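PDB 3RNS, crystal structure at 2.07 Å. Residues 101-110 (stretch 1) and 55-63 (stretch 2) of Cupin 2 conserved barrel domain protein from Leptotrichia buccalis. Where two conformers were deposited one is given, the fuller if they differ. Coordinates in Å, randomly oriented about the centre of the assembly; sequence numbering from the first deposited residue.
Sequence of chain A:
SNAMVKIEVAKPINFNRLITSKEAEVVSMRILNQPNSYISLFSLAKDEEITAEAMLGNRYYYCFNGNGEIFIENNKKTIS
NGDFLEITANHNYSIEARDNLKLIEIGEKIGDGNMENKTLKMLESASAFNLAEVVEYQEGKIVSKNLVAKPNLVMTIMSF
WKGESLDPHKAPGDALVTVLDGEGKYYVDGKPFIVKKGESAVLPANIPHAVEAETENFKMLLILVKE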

# COMPACT_ATOMS: atom_id res chain seq x y z
N LEU A 101 9.44 -4.82 -11.78
CA LEU A 101 8.15 -4.34 -11.31
C LEU A 101 7.93 -4.80 -9.89
O LEU A 101 8.07 -5.98 -9.60
CB LEU A 101 7.06 -4.89 -12.21
CG LEU A 101 5.67 -4.44 -11.83
CD1 LEU A 101 5.51 -2.89 -11.97
CD2 LEU A 101 4.69 -5.23 -12.68
N LYS A 102 7.62 -3.87 -9.00
CA LYS A 102 7.35 -4.22 -7.62
C LYS A 102 5.97 -3.73 -7.25
O LYS A 102 5.57 -2.60 -7.58
CB LYS A 102 8.42 -3.66 -6.68
CG LYS A 102 9.83 -4.23 -6.99
CD LYS A 102 10.84 -3.76 -6.00
CE LYS A 102 12.26 -4.25 -6.35
NZ LYS A 102 13.20 -3.73 -5.32
N LEU A 103 5.24 -4.56 -6.52
CA LEU A 103 3.82 -4.30 -6.28
C LEU A 103 3.49 -4.65 -4.86
O LEU A 103 4.00 -5.67 -4.33
CB LEU A 103 2.99 -5.19 -7.19
CG LEU A 103 3.07 -5.05 -8.71
CD1 LEU A 103 2.31 -6.17 -9.35
CD2 LEU A 103 2.56 -3.67 -9.17
N ILE A 104 2.63 -3.83 -4.23
CA ILE A 104 1.90 -4.25 -3.06
C ILE A 104 0.57 -4.82 -3.57
O ILE A 104 -0.12 -4.16 -4.33
CB ILE A 104 1.57 -3.08 -2.08
CG1 ILE A 104 2.81 -2.27 -1.71
CG2 ILE A 104 0.88 -3.65 -0.83
CD1 ILE A 104 2.54 -1.09 -0.75
N GLU A 105 0.21 -6.04 -3.15
CA GLU A 105 -1.03 -6.66 -3.52
C GLU A 105 -1.91 -6.74 -2.27
O GLU A 105 -1.50 -7.30 -1.28
CB GLU A 105 -0.82 -8.08 -4.09
CG GLU A 105 -2.13 -8.80 -4.46
CD GLU A 105 -1.92 -10.26 -4.91
OE1 GLU A 105 -2.11 -11.17 -4.08
OE2 GLU A 105 -1.58 -10.49 -6.09
N ILE A 106 -3.12 -6.21 -2.34
CA ILE A 106 -4.05 -6.22 -1.23
C ILE A 106 -5.22 -7.03 -1.74
O ILE A 106 -5.73 -6.74 -2.80
CB ILE A 106 -4.52 -4.80 -0.82
CG1 ILE A 106 -3.34 -3.87 -0.56
CG2 ILE A 106 -5.36 -4.84 0.42
CD1 ILE A 106 -2.87 -3.07 -1.77
N GLY A 107 -5.58 -8.08 -1.03
CA GLY A 107 -6.65 -8.91 -1.44
C GLY A 107 -7.69 -9.16 -0.39
O GLY A 107 -7.37 -9.18 0.79
N GLU A 108 -8.95 -9.31 -0.84
CA GLU A 108 -10.05 -9.90 -0.06
C GLU A 108 -10.10 -11.36 -0.43
O GLU A 108 -10.10 -11.69 -1.63
CB GLU A 108 -11.40 -9.30 -0.43
CG GLU A 108 -11.74 -7.91 0.15
CD GLU A 108 -13.23 -7.79 0.51
OE1 GLU A 108 -14.09 -8.05 -0.37
OE2 GLU A 108 -13.55 -7.46 1.68
N LYS A 109 -10.17 -12.25 0.54
CA LYS A 109 -10.17 -13.66 0.18
C LYS A 109 -11.54 -14.12 -0.45
O LYS A 109 -11.55 -14.69 -1.57
CB LYS A 109 -9.65 -14.51 1.35
CG LYS A 109 -8.17 -14.21 1.61
CD LYS A 109 -7.49 -15.15 2.60
CE LYS A 109 -6.22 -14.50 3.17
NZ LYS A 109 -5.71 -15.24 4.34
N ILE A 110 -12.67 -13.80 0.20
CA ILE A 110 -14.00 -14.13 -0.37
C ILE A 110 -14.92 -12.91 -0.54
O ILE A 110 -14.84 -11.95 0.23
CB ILE A 110 -14.73 -15.22 0.45
CG1 ILE A 110 -14.03 -16.59 0.27
CG2 ILE A 110 -16.23 -15.36 -0.00
CD1 ILE A 110 -14.77 -17.76 0.97
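Stretch 2, residues 55-63: MLGNRYYYC

Stretch 2 lies beside stretch 1 as an antiparallel neighbour in a β-sheet. Residues 101-108 form one strand and 59-63 the other; their N-to-C directions make an angle of 146°, with a closest axis approach of 4.5 Å. Residues 55-58 are loop; of these, L56 to N58 run beside the end of stretch 1, while M55 stands clear of it. The contact buries 872 Å², both sides summed, and its first rule is alternation: hydrogen-bonded pairs take turns with non-hydrogen-bonded pairs, and side chains change sheet face at every step.

At the start, L101 has no partner in the register, yet its t, p side chain brings CD1 to 3.5 Å from SG of C63. K102 contributes backbone, its O lying 3.4 Å from CA of C63 in a CA-H...O contact, while the end of its long side chain leads away. L103 then pairs with C63, a non-hydrogen-bonded pair with CA atoms 4.5 Å apart. Its CD2 packs 3.8 Å from CB of C63 and its CD1 3.9 Å from CD1 of Y61, so one leucine serves two neighbours on the same face.

I104 faces Y62 in a hydrogen-bonded pair, and the CA atoms spread to 5.1 Å. I104 N donates to Y62 O at 2.7 Å, and Y62 N returns the bond to I104 O at 2.9 Å. On the face carrying these two side chains, I104 CD1 meets the edge of the Y62 ring, 3.9 Å from CD2.

E105 pairs with Y61 on the face of L103 and C63. Backbone bonds are absent between these two, but the side chains supply one: Y61 OH donates to E105 OE2 at 2.7 Å. The extended t, t glutamate and the m rotamer of the tyrosine bring these groups together in a buried setting, where an unmet carboxylate would be costly. E105 OE1 is also 4.3 Å from R59 NE, but it lies well out of the guanidinium plane, so the charges are near without a salt bridge.

I106 repeats the two-bond pattern with Y60: I106 N to Y60 O is 2.8 Å and Y60 N to I106 O is 2.9 Å. Its CD1 lies 4.2 Å from CB of Y60.

G107 sits opposite R59, and here the lack of a side chain matters. A CB at G107 would fall only 3.1 Å from NH1 of R59, a tight fit; the arginine folds across, its NH1 3.9 Å from G107 CA, and donates from NH1 to E108 O at 2.9 Å. The same NH1 also donates to N58 O at 3.1 Å. E108 N reaches that carbonyl too, 3.2 Å from N58 O.

Past the last bridge the backbones remain close. G57 CA lies 3.4 Å from E108 O, where a CB on G57 would clash. K109 points its CB away but sets its O 3.6 Å from CB of L56. Finally, I110 CG1 comes within 4.3 Å of L56 CD1, a looser apolar contact with a poorly ordered leucine.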

# COMPACT_ATOMS: atom_id res chain seq x y z
N MSE A 55 -10.66 -14.72 -9.54
CA MSE A 55 -10.51 -14.67 -8.07
C MSE A 55 -11.84 -14.51 -7.35
O MSE A 55 -12.75 -13.84 -7.87
CB MSE A 55 -9.62 -13.49 -7.73
CG MSE A 55 -8.21 -13.59 -8.31
SE MSE A 55 -7.24 -15.10 -7.49
CE MSE A 55 -7.16 -16.49 -8.88
N LEU A 56 -11.96 -15.12 -6.17
CA LEU A 56 -13.21 -15.06 -5.38
C LEU A 56 -13.44 -13.67 -4.73
O LEU A 56 -14.58 -13.32 -4.40
CB LEU A 56 -13.27 -16.17 -4.31
CG LEU A 56 -14.25 -17.35 -4.50
CD1 LEU A 56 -13.89 -18.52 -3.57
CD2 LEU A 56 -15.74 -16.93 -4.31
N GLY A 57 -12.36 -12.91 -4.53
CA GLY A 57 -12.46 -11.53 -4.04
C GLY A 57 -11.65 -10.54 -4.87
O GLY A 57 -10.85 -10.94 -5.74
N ASN A 58 -11.84 -9.25 -4.57
CA ASN A 58 -11.17 -8.17 -5.28
C ASN A 58 -9.67 -8.14 -4.97
O ASN A 58 -9.23 -8.59 -3.90
CB ASN A 58 -11.80 -6.82 -4.95
CG ASN A 58 -13.32 -6.81 -5.18
OD1 ASN A 58 -13.79 -7.02 -6.30
ND2 ASN A 58 -14.08 -6.58 -4.12
N ARG A 59 -8.91 -7.61 -5.92
CA ARG A 59 -7.49 -7.40 -5.74
C ARG A 59 -7.16 -5.95 -6.09
O ARG A 59 -7.74 -5.38 -7.04
CB ARG A 59 -6.69 -8.30 -6.67
CG ARG A 59 -6.92 -9.80 -6.48
CD ARG A 59 -6.09 -10.33 -5.33
NE ARG A 59 -6.29 -11.77 -5.08
CZ ARG A 59 -7.28 -12.28 -4.34
NH1 ARG A 59 -8.22 -11.51 -3.81
NH2 ARG A 59 -7.34 -13.59 -4.14
N TYR A 60 -6.26 -5.37 -5.32
CA TYR A 60 -5.79 -4.02 -5.50
C TYR A 60 -4.26 -4.08 -5.50
O TYR A 60 -3.67 -4.86 -4.75
CB TYR A 60 -6.25 -3.12 -4.34
CG TYR A 60 -7.73 -3.21 -4.10
CD1 TYR A 60 -8.59 -2.35 -4.72
CD2 TYR A 60 -8.25 -4.16 -3.24
CE1 TYR A 60 -9.99 -2.47 -4.54
CE2 TYR A 60 -9.63 -4.28 -3.04
CZ TYR A 60 -10.49 -3.43 -3.71
OH TYR A 60 -11.85 -3.53 -3.49
N TYR A 61 -3.65 -3.24 -6.32
CA TYR A 61 -2.23 -3.18 -6.50
C TYR A 61 -1.77 -1.77 -6.37
O TYR A 61 -2.40 -0.87 -6.98
CB TYR A 61 -1.87 -3.67 -7.91
CG TYR A 61 -2.08 -5.16 -8.04
CD1 TYR A 61 -1.14 -6.04 -7.54
CD2 TYR A 61 -3.24 -5.68 -8.60
CE1 TYR A 61 -1.30 -7.40 -7.61
CE2 TYR A 61 -3.42 -7.06 -8.69
CZ TYR A 61 -2.44 -7.90 -8.19
OH TYR A 61 -2.58 -9.25 -8.21
N TYR A 62 -0.70 -1.58 -5.61
CA TYR A 62 0.04 -0.30 -5.61
C TYR A 62 1.45 -0.59 -6.10
O TYR A 62 2.15 -1.47 -5.55
CB TYR A 62 0.05 0.33 -4.21
CG TYR A 62 0.91 1.58 -4.17
CD1 TYR A 62 0.50 2.74 -4.85
CD2 TYR A 62 2.15 1.59 -3.57
CE1 TYR A 62 1.27 3.86 -4.89
CE2 TYR A 62 2.94 2.76 -3.59
CZ TYR A 62 2.49 3.87 -4.27
OH TYR A 62 3.20 5.02 -4.34
N CYS A 63 1.88 0.11 -7.15
CA CYS A 63 3.20 -0.12 -7.75
C CYS A 63 4.21 0.83 -7.14
O CYS A 63 4.03 2.08 -7.18
CB CYS A 63 3.12 0.07 -9.27
SG CYS A 63 4.68 -0.03 -10.08